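Local atomic coordinates of putative acetyltransferase Sthe_0691 (Sphaerobacter thermophilus, PDB entry 3SHP), a protein that probably transfers an acetyl group from acetyl-CoA to an acceptor that has not been established. Residues Val14-Met19 with Leu106-Pro111; Asp22-Ala27 with Phe31-Pro36; Leu62-Arg67 with Phe89-Trp94. All coordinates share one frame; numbering follows the deposited sequence. Where two conformers were deposited one is given.

Contact 1 (Val14-Met19 with Leu106-Pro111); sequences VYLRAM and LELVVP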
loop_
_atom_site.group_PDB
_atom_site.type_symbol
_atom_site.label_atom_id
_atom_site.label_comp_id
_atom_site.label_asym_id
_atom_site.label_seq_id
_atom_site.Cartn_x
_atom_site.Cartn_y
_atom_site.Cartn_z
ATOM N N VAL A 14 -10.508 12.830 -35.144
ATOM C CA VAL A 14 -11.173 11.933 -34.217
ATOM C C VAL A 14 -12.698 12.024 -34.293
ATOM O O VAL A 14 -13.244 13.005 -34.780
ATOM C CB VAL A 14 -10.755 12.214 -32.745
ATOM C CG1 VAL A 14 -9.200 12.159 -32.588
ATOM C CG2 VAL A 14 -11.331 13.544 -32.279
ATOM N N TYR A 15 -13.370 11.001 -33.786
ATOM C CA TYR A 15 -14.787 11.114 -33.553
ATOM C C TYR A 15 -15.129 10.598 -32.188
ATOM O O TYR A 15 -14.355 9.841 -31.599
ATOM C CB TYR A 15 -15.615 10.429 -34.635
ATOM C CG TYR A 15 -15.508 8.935 -34.742
ATOM C CD1 TYR A 15 -16.441 8.091 -34.123
ATOM C CD2 TYR A 15 -14.521 8.359 -35.527
ATOM C CE1 TYR A 15 -16.359 6.711 -34.252
ATOM C CE2 TYR A 15 -14.435 6.995 -35.668
ATOM C CZ TYR A 15 -15.354 6.173 -35.026
ATOM O OH TYR A 15 -15.225 4.799 -35.200
ATOM N N LEU A 16 -16.267 11.064 -31.686
ATOM C CA LEU A 16 -16.775 10.705 -30.383
ATOM C C LEU A 16 -18.031 9.893 -30.566
ATOM O O LEU A 16 -18.883 10.206 -31.412
ATOM C CB LEU A 16 -17.077 11.962 -29.546
ATOM C CG LEU A 16 -15.901 12.644 -28.815
ATOM C CD1 LEU A 16 -14.649 12.750 -29.641
ATOM C CD2 LEU A 16 -16.312 14.033 -28.392
ATOM N N ARG A 17 -18.137 8.843 -29.761
ATOM C CA ARG A 17 -19.310 7.983 -29.753
ATOM C C ARG A 17 -19.382 7.405 -28.342
ATOM O O ARG A 17 -18.423 7.473 -27.613
ATOM C CB ARG A 17 -19.147 6.852 -30.774
ATOM C CG ARG A 17 -17.823 6.014 -30.621
ATOM C CD ARG A 17 -18.026 4.571 -31.106
ATOM N NE ARG A 17 -16.799 3.780 -31.040
ATOM C CZ ARG A 17 -16.344 3.136 -29.958
ATOM N NH1 ARG A 17 -17.017 3.166 -28.798
ATOM N NH2 ARG A 17 -15.195 2.453 -30.042
ATOM N N ALA A 18 -20.519 6.834 -27.978
ATOM C CA ALA A 18 -20.684 6.203 -26.674
ATOM C C ALA A 18 -19.586 5.169 -26.449
ATOM O O ALA A 18 -19.319 4.335 -27.316
ATOM C CB ALA A 18 -22.089 5.565 -26.553
HETATM N N MSE A 19 -18.898 5.273 -25.322
HETATM C CA MSE A 19 -17.929 4.250 -24.926
HETATM C C MSE A 19 -18.708 2.991 -24.555
HETATM O O MSE A 19 -19.742 3.068 -23.881
HETATM C CB MSE A 19 -17.092 4.729 -23.742
HETATM C CG MSE A 19 -15.981 3.775 -23.364
HETATM SE SE MSE A 19 -14.655 4.749 -22.389
HETATM C CE MSE A 19 -13.124 3.553 -22.441
ATOM N N LEU A 106 -12.610 18.322 -27.523
ATOM C CA LEU A 106 -13.314 19.389 -26.815
ATOM C C LEU A 106 -14.094 20.260 -27.805
ATOM O O LEU A 106 -15.240 20.651 -27.523
ATOM C CB LEU A 106 -12.349 20.236 -25.989
ATOM C CG LEU A 106 -12.976 21.385 -25.164
ATOM C CD1 LEU A 106 -14.125 20.879 -24.299
ATOM C CD2 LEU A 106 -11.933 21.998 -24.259
ATOM N N GLU A 107 -13.487 20.557 -28.958
ATOM C CA GLU A 107 -14.186 21.294 -30.022
ATOM C C GLU A 107 -15.472 20.603 -30.439
ATOM O O GLU A 107 -16.461 21.266 -30.739
ATOM C CB GLU A 107 -13.305 21.460 -31.267
ATOM C CG GLU A 107 -12.146 22.412 -31.074
ATOM C CD GLU A 107 -11.243 22.533 -32.302
ATOM O OE1 GLU A 107 -11.206 21.612 -33.159
ATOM O OE2 GLU A 107 -10.550 23.568 -32.393
ATOM N N LEU A 108 -15.440 19.278 -30.483
ATOM C CA LEU A 108 -16.578 18.480 -30.917
ATOM C C LEU A 108 -17.667 18.411 -29.876
ATOM O O LEU A 108 -18.831 18.561 -30.213
ATOM C CB LEU A 108 -16.150 17.052 -31.297
ATOM C CG LEU A 108 -15.060 16.996 -32.389
ATOM C CD1 LEU A 108 -14.717 15.568 -32.706
ATOM C CD2 LEU A 108 -15.474 17.755 -33.656
ATOM N N VAL A 109 -17.294 18.176 -28.622
ATOM C CA VAL A 109 -18.276 17.871 -27.584
ATOM C C VAL A 109 -19.027 19.121 -27.085
ATOM O O VAL A 109 -20.199 19.027 -26.757
ATOM C CB VAL A 109 -17.644 17.067 -26.395
ATOM C CG1 VAL A 109 -16.856 17.969 -25.483
ATOM C CG2 VAL A 109 -18.721 16.349 -25.588
ATOM N N VAL A 110 -18.376 20.283 -27.059
ATOM C CA VAL A 110 -19.022 21.503 -26.527
ATOM C C VAL A 110 -20.269 21.957 -27.307
ATOM O O VAL A 110 -21.341 22.155 -26.710
ATOM C CB VAL A 110 -18.007 22.672 -26.296
ATOM C CG1 VAL A 110 -18.748 23.993 -25.903
ATOM C CG2 VAL A 110 -17.035 22.303 -25.205
ATOM N N PRO A 111 -20.168 22.086 -28.643
ATOM C CA PRO A 111 -21.381 22.538 -29.331
ATOM C C PRO A 111 -22.541 21.550 -29.159
ATOM O O PRO A 111 -23.709 21.987 -29.075
ATOM C CB PRO A 111 -20.963 22.601 -30.809
ATOM C CG PRO A 111 -19.461 22.606 -30.799
ATOM C CD PRO A 111 -19.073 21.800 -29.587
#
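Leu108 pushes one methyl, CD1, into a hollow on strand 14-18, and Leu16 of that strand returns the gesture toward the helix. The hollow is walled by the Val14 carbonyl and by methyls of Val14 and Leu16: Leu108 CD1 lies 3.6 Å from Val14 O, 4.0 Å from Val14 CG2 and 4.2 Å from Leu16 CD1. The side chain is extended, with CD1 anti to CA (chi2 -179°), which carries the methyl well off the helix to reach the strand backbone. The reverse bump is Leu16 CD2. It settles between two consecutive helix residues, 3.9 Å from Val109 CB and 4.2 Å from Leu108 CB, so that the two branches of Leu16 divide the work: CD1 faces the tip of Leu108 and CD2 its root. Against Val109 the leucine crosses almost perpendicularly, meeting the base of the valine and not the ends of its methyls. Everything that interlocks here is aliphatic, apart from the one carbonyl oxygen beside Leu108 CD1, and the pairing across these two segments is one of shape. The axes of the two short segments approach to 8.9 Å at an angle of 46°, a spacing at which branched side chains can span the interval. This is helix-on-sheet packing: helix 98-116 covers this part of the sheet. Around it, strand 14-18 lies between strands 9-10 and 58-66, with Leu16 also against Leu9 and Val14 against Ile64. Helix 98-116 adds a polar tie through Glu104, which accepts from the Val14 backbone N, and its Leu106 touches Thr133 and Ala137 of helix 131-139, so it packs against both the sheet and a second helix.

Contact 2 (Asp22-Ala27 with Phe31-Pro36); sequences DDKHHA and FDSRFP. With SRT (S,R meso-tartaric acid), chain C.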
loop_
_atom_site.group_PDB
_atom_site.type_symbol
_atom_site.label_atom_id
_atom_site.label_comp_id
_atom_site.label_asym_id
_atom_site.label_seq_id
_atom_site.Cartn_x
_atom_site.Cartn_y
_atom_site.Cartn_z
ATOM N N ASP A 22 -16.363 -3.102 -24.417
ATOM C CA ASP A 22 -15.204 -3.448 -25.221
ATOM C C ASP A 22 -14.071 -2.402 -25.109
ATOM O O ASP A 22 -12.911 -2.749 -24.855
ATOM C CB ASP A 22 -15.647 -3.546 -26.672
ATOM C CG ASP A 22 -14.857 -4.535 -27.441
ATOM O OD1 ASP A 22 -15.000 -5.753 -27.127
ATOM O OD2 ASP A 22 -14.113 -4.103 -28.367
ATOM N N ASP A 23 -14.411 -1.130 -25.283
ATOM C CA ASP A 23 -13.435 -0.062 -25.076
ATOM C C ASP A 23 -12.774 -0.105 -23.693
ATOM O O ASP A 23 -11.540 -0.030 -23.573
ATOM C CB ASP A 23 -14.091 1.302 -25.255
ATOM C CG ASP A 23 -14.748 1.468 -26.625
ATOM O OD1 ASP A 23 -14.257 0.887 -27.622
ATOM O OD2 ASP A 23 -15.745 2.206 -26.704
ATOM N N LYS A 24 -13.615 -0.203 -22.659
ATOM C CA LYS A 24 -13.167 -0.167 -21.280
ATOM C C LYS A 24 -12.210 -1.308 -20.997
ATOM O O LYS A 24 -11.176 -1.115 -20.341
ATOM C CB LYS A 24 -14.369 -0.165 -20.307
ATOM C CG LYS A 24 -15.229 1.102 -20.476
ATOM C CD LYS A 24 -16.203 1.343 -19.360
ATOM C CE LYS A 24 -17.531 0.689 -19.591
ATOM N NZ LYS A 24 -18.448 1.041 -18.446
ATOM N N HIS A 25 -12.540 -2.482 -21.527
ATOM C CA HIS A 25 -11.722 -3.648 -21.314
ATOM C C HIS A 25 -10.339 -3.453 -21.960
ATOM O O HIS A 25 -9.310 -3.579 -21.275
ATOM C CB HIS A 25 -12.416 -4.920 -21.823
ATOM C CG HIS A 25 -11.594 -6.158 -21.653
ATOM N ND1 HIS A 25 -11.573 -6.883 -20.480
ATOM C CD2 HIS A 25 -10.754 -6.795 -22.506
ATOM C CE1 HIS A 25 -10.765 -7.919 -20.619
ATOM N NE2 HIS A 25 -10.250 -7.884 -21.837
ATOM N N HIS A 26 -10.310 -3.151 -23.263
ATOM C CA HIS A 26 -9.030 -2.935 -23.965
ATOM C C HIS A 26 -8.154 -1.881 -23.285
ATOM O O HIS A 26 -6.932 -2.062 -23.156
ATOM C CB HIS A 26 -9.229 -2.547 -25.431
ATOM C CG HIS A 26 -7.941 -2.434 -26.191
ATOM N ND1 HIS A 26 -7.273 -1.238 -26.357
ATOM C CD2 HIS A 26 -7.187 -3.375 -26.811
ATOM C CE1 HIS A 26 -6.173 -1.447 -27.058
ATOM N NE2 HIS A 26 -6.098 -2.735 -27.346
ATOM N N ALA A 27 -8.789 -0.798 -22.835
ATOM C CA ALA A 27 -8.059 0.331 -22.263
ATOM C C ALA A 27 -7.772 0.178 -20.757
ATOM O O ALA A 27 -7.275 1.125 -20.106
ATOM C CB ALA A 27 -8.819 1.609 -22.527
ATOM N N PHE A 31 -7.238 3.100 -18.402
ATOM C CA PHE A 31 -8.522 3.725 -18.146
ATOM C C PHE A 31 -9.169 3.142 -16.910
ATOM O O PHE A 31 -9.420 1.949 -16.850
ATOM C CB PHE A 31 -9.453 3.616 -19.330
ATOM C CG PHE A 31 -10.793 4.253 -19.088
ATOM C CD1 PHE A 31 -10.928 5.632 -19.106
ATOM C CD2 PHE A 31 -11.917 3.467 -18.809
ATOM C CE1 PHE A 31 -12.168 6.230 -18.865
ATOM C CE2 PHE A 31 -13.173 4.056 -18.578
ATOM C CZ PHE A 31 -13.289 5.445 -18.597
ATOM N N ASP A 32 -9.444 3.996 -15.932
ATOM C CA ASP A 32 -10.009 3.543 -14.679
ATOM C C ASP A 32 -11.513 3.637 -14.846
ATOM O O ASP A 32 -12.048 4.713 -15.013
ATOM C CB ASP A 32 -9.524 4.435 -13.536
ATOM C CG ASP A 32 -9.916 3.920 -12.165
ATOM O OD1 ASP A 32 -10.614 2.892 -12.056
ATOM O OD2 ASP A 32 -9.494 4.553 -11.168
ATOM N N SER A 33 -12.173 2.491 -14.829
ATOM C CA SER A 33 -13.614 2.421 -14.943
ATOM C C SER A 33 -14.350 2.831 -13.681
ATOM O O SER A 33 -15.562 3.074 -13.734
ATOM C CB SER A 33 -14.008 0.995 -15.247
ATOM O OG SER A 33 -13.819 0.777 -16.621
ATOM N N ARG A 34 -13.645 2.888 -12.554
ATOM C CA ARG A 34 -14.318 3.182 -11.305
ATOM C C ARG A 34 -14.746 4.644 -11.300
ATOM O O ARG A 34 -14.143 5.484 -11.983
ATOM C CB ARG A 34 -13.430 2.842 -10.107
ATOM C CG ARG A 34 -12.868 1.404 -10.117
ATOM C CD ARG A 34 -11.812 1.265 -9.008
ATOM N NE ARG A 34 -10.733 2.248 -9.196
ATOM C CZ ARG A 34 -9.720 2.446 -8.363
ATOM N NH1 ARG A 34 -9.619 1.735 -7.251
ATOM N NH2 ARG A 34 -8.811 3.374 -8.639
ATOM N N PHE A 35 -15.831 4.927 -10.585
ATOM C CA PHE A 35 -16.370 6.279 -10.589
ATOM C C PHE A 35 -15.576 7.214 -9.701
ATOM O O PHE A 35 -15.206 6.851 -8.585
ATOM C CB PHE A 35 -17.853 6.297 -10.224
ATOM C CG PHE A 35 -18.742 5.916 -11.379
ATOM C CD1 PHE A 35 -19.156 6.880 -12.308
ATOM C CD2 PHE A 35 -19.115 4.580 -11.574
ATOM C CE1 PHE A 35 -19.967 6.546 -13.407
ATOM C CE2 PHE A 35 -19.913 4.229 -12.672
ATOM C CZ PHE A 35 -20.344 5.225 -13.594
ATOM N N PRO A 36 -15.296 8.418 -10.210
ATOM C CA PRO A 36 -14.758 9.474 -9.348
ATOM C C PRO A 36 -15.935 10.153 -8.627
ATOM O O PRO A 36 -17.100 9.796 -8.889
ATOM C CB PRO A 36 -14.101 10.433 -10.355
ATOM C CG PRO A 36 -14.994 10.322 -11.572
ATOM C CD PRO A 36 -15.548 8.885 -11.583
HETATM O O1 SRT C . -25.412 5.989 -13.136
HETATM O O11 SRT C . -25.680 7.284 -14.864
HETATM C C1 SRT C . -25.083 6.328 -14.297
HETATM C C2 SRT C . -23.943 5.564 -14.979
HETATM O O2 SRT C . -23.368 6.288 -16.082
HETATM C C3 SRT C . -24.346 4.205 -15.561
HETATM O O3 SRT C . -25.589 3.757 -15.016
HETATM C C4 SRT C . -23.252 3.170 -15.364
HETATM O O4 SRT C . -22.931 2.797 -14.205
HETATM O O41 SRT C . -22.695 2.697 -16.383
HETATM O O HOH W 1 -11.620 -0.104 -17.609
#
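Lys24 lays its aliphatic stem obliquely against one corner of the Phe31 ring, with CG 4.1 Å from Phe31 CE2. The same stem runs alongside Ser33, whose OG comes within 3.7 Å of Lys24 CD. The chain bends at that same CG-CD bond (chi3 -89°), which sends CE and the ammonium group off to Asp96 of a neighbouring subunit, its salt-bridge partner. Ala27 meets Phe31 root to root, CB to CB at 3.8 Å. There the backbone closes the turn: Phe31 N donates to Ala27 O at 2.6 Å. A water bonded to Lys24 O, Phe31 O and Ser33 OG bridges the chain on both sides of that turn. Replacing Lys24 by alanine removes CG, CD and the ammonium group, and is likely to leave that Asp96 without this cationic mate and a gap beside Phe31. Farther along, Asp32 is gripped side-on by Arg34 and accepts from its backbone N in an Asx turn, while Phe35 CZ lies 3.6 Å from tartrate O4. The chemistry is thus mixed: apolar contact, a backbone bond and a bridging water hold the turn, and the lysine's charge is paired across the subunit interface, beside the tartrate pocket.

Contact 3 (Leu62-Arg67 with Phe89-Trp94); sequences LAIVRR and FHMAPW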
loop_
_atom_site.group_PDB
_atom_site.type_symbol
_atom_site.label_atom_id
_atom_site.label_comp_id
_atom_site.label_asym_id
_atom_site.label_seq_id
_atom_site.Cartn_x
_atom_site.Cartn_y
_atom_site.Cartn_z
ATOM N N LEU A 62 -17.944 9.003 -23.336
ATOM C CA LEU A 62 -17.738 9.024 -24.756
ATOM C C LEU A 62 -16.321 8.542 -25.047
ATOM O O LEU A 62 -15.366 8.985 -24.392
ATOM C CB LEU A 62 -17.931 10.440 -25.305
ATOM C CG LEU A 62 -19.316 11.094 -25.144
ATOM C CD1 LEU A 62 -19.310 12.484 -25.742
ATOM C CD2 LEU A 62 -20.421 10.241 -25.802
ATOM N N ALA A 63 -16.182 7.625 -25.998
ATOM C CA ALA A 63 -14.875 7.247 -26.490
ATOM C C ALA A 63 -14.391 8.279 -27.479
ATOM O O ALA A 63 -15.176 8.794 -28.297
ATOM C CB ALA A 63 -14.960 5.907 -27.177
ATOM N N ILE A 64 -13.103 8.578 -27.439
ATOM C CA ILE A 64 -12.527 9.421 -28.481
ATOM C C ILE A 64 -11.787 8.462 -29.414
ATOM O O ILE A 64 -10.899 7.715 -28.973
ATOM C CB ILE A 64 -11.581 10.458 -27.897
ATOM C CG1 ILE A 64 -12.314 11.329 -26.854
ATOM C CG2 ILE A 64 -10.908 11.293 -29.021
ATOM C CD1 ILE A 64 -11.351 12.203 -25.998
ATOM N N VAL A 65 -12.169 8.451 -30.688
ATOM C CA VAL A 65 -11.707 7.409 -31.600
ATOM C C VAL A 65 -10.938 8.046 -32.740
ATOM O O VAL A 65 -11.443 8.939 -33.413
ATOM C CB VAL A 65 -12.899 6.558 -32.164
ATOM C CG1 VAL A 65 -12.407 5.453 -33.090
ATOM C CG2 VAL A 65 -13.780 5.973 -31.040
ATOM N N ARG A 66 -9.701 7.594 -32.952
ATOM C CA ARG A 66 -8.918 8.104 -34.063
ATOM C C ARG A 66 -9.422 7.498 -35.347
ATOM O O ARG A 66 -9.448 6.280 -35.498
ATOM C CB ARG A 66 -7.423 7.826 -33.887
ATOM C CG ARG A 66 -6.553 8.549 -34.896
ATOM C CD ARG A 66 -5.092 8.515 -34.517
ATOM N NE ARG A 66 -4.617 7.170 -34.161
ATOM C CZ ARG A 66 -3.520 6.929 -33.450
ATOM N NH1 ARG A 66 -3.174 5.678 -33.182
ATOM N NH2 ARG A 66 -2.762 7.932 -33.027
ATOM N N ARG A 67 -9.826 8.374 -36.265
ATOM C CA ARG A 67 -10.365 7.994 -37.560
ATOM C C ARG A 67 -9.412 7.131 -38.420
ATOM O O ARG A 67 -9.831 6.096 -38.942
ATOM C CB ARG A 67 -10.812 9.258 -38.335
ATOM C CG ARG A 67 -11.946 10.086 -37.595
ATOM C CD ARG A 67 -12.393 11.316 -38.362
ATOM N NE ARG A 67 -12.619 10.999 -39.770
ATOM C CZ ARG A 67 -12.632 11.886 -40.766
ATOM N NH1 ARG A 67 -12.454 13.185 -40.528
ATOM N NH2 ARG A 67 -12.832 11.470 -42.019
ATOM N N PHE A 89 -11.250 14.813 -19.468
ATOM C CA PHE A 89 -10.776 13.928 -20.524
ATOM C C PHE A 89 -9.690 13.047 -19.945
ATOM O O PHE A 89 -8.934 13.490 -19.076
ATOM C CB PHE A 89 -10.186 14.738 -21.687
ATOM C CG PHE A 89 -11.173 15.664 -22.343
ATOM C CD1 PHE A 89 -11.959 15.227 -23.401
ATOM C CD2 PHE A 89 -11.324 16.968 -21.893
ATOM C CE1 PHE A 89 -12.875 16.075 -24.012
ATOM C CE2 PHE A 89 -12.248 17.828 -22.487
ATOM C CZ PHE A 89 -13.023 17.383 -23.562
ATOM N N HIS A 90 -9.615 11.816 -20.435
ATOM C CA HIS A 90 -8.570 10.879 -20.059
ATOM C C HIS A 90 -7.979 10.399 -21.375
ATOM O O HIS A 90 -8.651 9.692 -22.109
ATOM C CB HIS A 90 -9.143 9.676 -19.305
ATOM C CG HIS A 90 -9.823 10.015 -18.016
ATOM N ND1 HIS A 90 -9.136 10.161 -16.827
ATOM C CD2 HIS A 90 -11.131 10.216 -17.721
ATOM C CE1 HIS A 90 -9.990 10.450 -15.859
ATOM N NE2 HIS A 90 -11.208 10.481 -16.374
HETATM N N MSE A 91 -6.749 10.789 -21.694
HETATM C CA MSE A 91 -6.138 10.386 -22.980
HETATM C C MSE A 91 -5.206 9.196 -22.771
HETATM O O MSE A 91 -4.638 9.058 -21.699
HETATM C CB MSE A 91 -5.362 11.552 -23.610
HETATM C CG MSE A 91 -6.185 12.838 -23.684
HETATM SE SE MSE A 91 -7.846 12.628 -24.692
HETATM C CE MSE A 91 -7.051 12.349 -26.421
ATOM N N ALA A 92 -5.054 8.339 -23.778
ATOM C CA ALA A 92 -4.144 7.208 -23.655
ATOM C C ALA A 92 -2.721 7.720 -23.449
ATOM O O ALA A 92 -2.300 8.662 -24.101
ATOM C CB ALA A 92 -4.219 6.293 -24.872
ATOM N N PRO A 93 -1.995 7.116 -22.508
ATOM C CA PRO A 93 -0.625 7.525 -22.197
ATOM C C PRO A 93 0.378 7.230 -23.319
ATOM O O PRO A 93 1.422 7.894 -23.381
ATOM C CB PRO A 93 -0.273 6.685 -20.943
ATOM C CG PRO A 93 -1.151 5.459 -21.075
ATOM C CD PRO A 93 -2.455 6.024 -21.637
ATOM N N TRP A 94 0.073 6.260 -24.178
ATOM C CA TRP A 94 0.942 5.930 -25.310
ATOM C C TRP A 94 0.810 6.910 -26.482
ATOM O O TRP A 94 1.537 6.791 -27.465
ATOM C CB TRP A 94 0.694 4.506 -25.809
ATOM C CG TRP A 94 -0.767 4.131 -26.016
ATOM C CD1 TRP A 94 -1.569 3.440 -25.145
ATOM C CD2 TRP A 94 -1.581 4.403 -27.174
ATOM N NE1 TRP A 94 -2.820 3.256 -25.695
ATOM C CE2 TRP A 94 -2.859 3.834 -26.932
ATOM C CE3 TRP A 94 -1.346 5.047 -28.399
ATOM C CZ2 TRP A 94 -3.909 3.920 -27.845
ATOM C CZ3 TRP A 94 -2.386 5.124 -29.327
ATOM C CH2 TRP A 94 -3.668 4.567 -29.034
#
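Strands 58-66 and 84-91 run in roughly the same direction, each paired antiparallel with strand 72-80, and the nearest CA atoms of segments 62-67 and 89-94 are those of Ile64 and Met91, 8.5 Å apart. Side chains alone bridge such a distance. Ile64 supplies the reach from its side: CD1 stands anti to CA (chi2 168°) and its methyl projects to two partners at once. One is the selenium of Met91, a selenomethionine, 3.8 Å from Ile64 CD1. The other is Phe89, whose CD1 lies 4.0 Å from Ile64 CD1; the methyl comes up at the edge of the ring, near its plane, and not over a face. Met91 reaches back by folding on itself, bent at chi2 (-58°), which brings the selenium to the isoleucine, and again at chi3, which turns CE. Phe89 and Met91 both also touch Arg102 of helix 98-116, and Ile64 touches Ala105, so the cluster lies beneath that helix. At the far end the character changes. Arg66 NH1 arrives at the edge of the Trp94 indole, 4.0 Å from CZ3, with guanidinium and ring planes 58° apart, so the nitrogen meets the rim of the indole and does not stack over its face. On one face of the indole, offset toward the rim, sits Ala92 CB, 3.4 Å above the plane. The contact therefore grades from apolar to ionic: Ile64, Phe89 and Met91 pack by shape between the sheet and helix 98-116, whereas Arg66 divides its charge between Asp69 of its own chain, through NH1, and Glu21 of another subunit, through NH2, and Trp94 stacks on that subunit's His25.

Overall arrangement
Contact 1 joins strand 14-18 to helix 98-116, and the other two are nested along the chain inside the loop it closes, contact 2 before contact 3. Contacts 1 and 3, centred about 10 Å apart, share one mixed sheet: strands 14-18 and 58-66 are neighbours, and strand 84-91 leads into helix 98-116. Contact 2 follows directly on strand 14-18; its centre is about 18 Å from that of contact 1 and about 12 Å from that of contact 3, and a salt bridge from Arg17 to Asp23 ties helix 21-26 to the strand. The sheet-and-helix interior, consistent with a GNAT-type acetyltransferase, thus passes outward into parts that touch other subunits, with the bound tartaric acid close by contact 2.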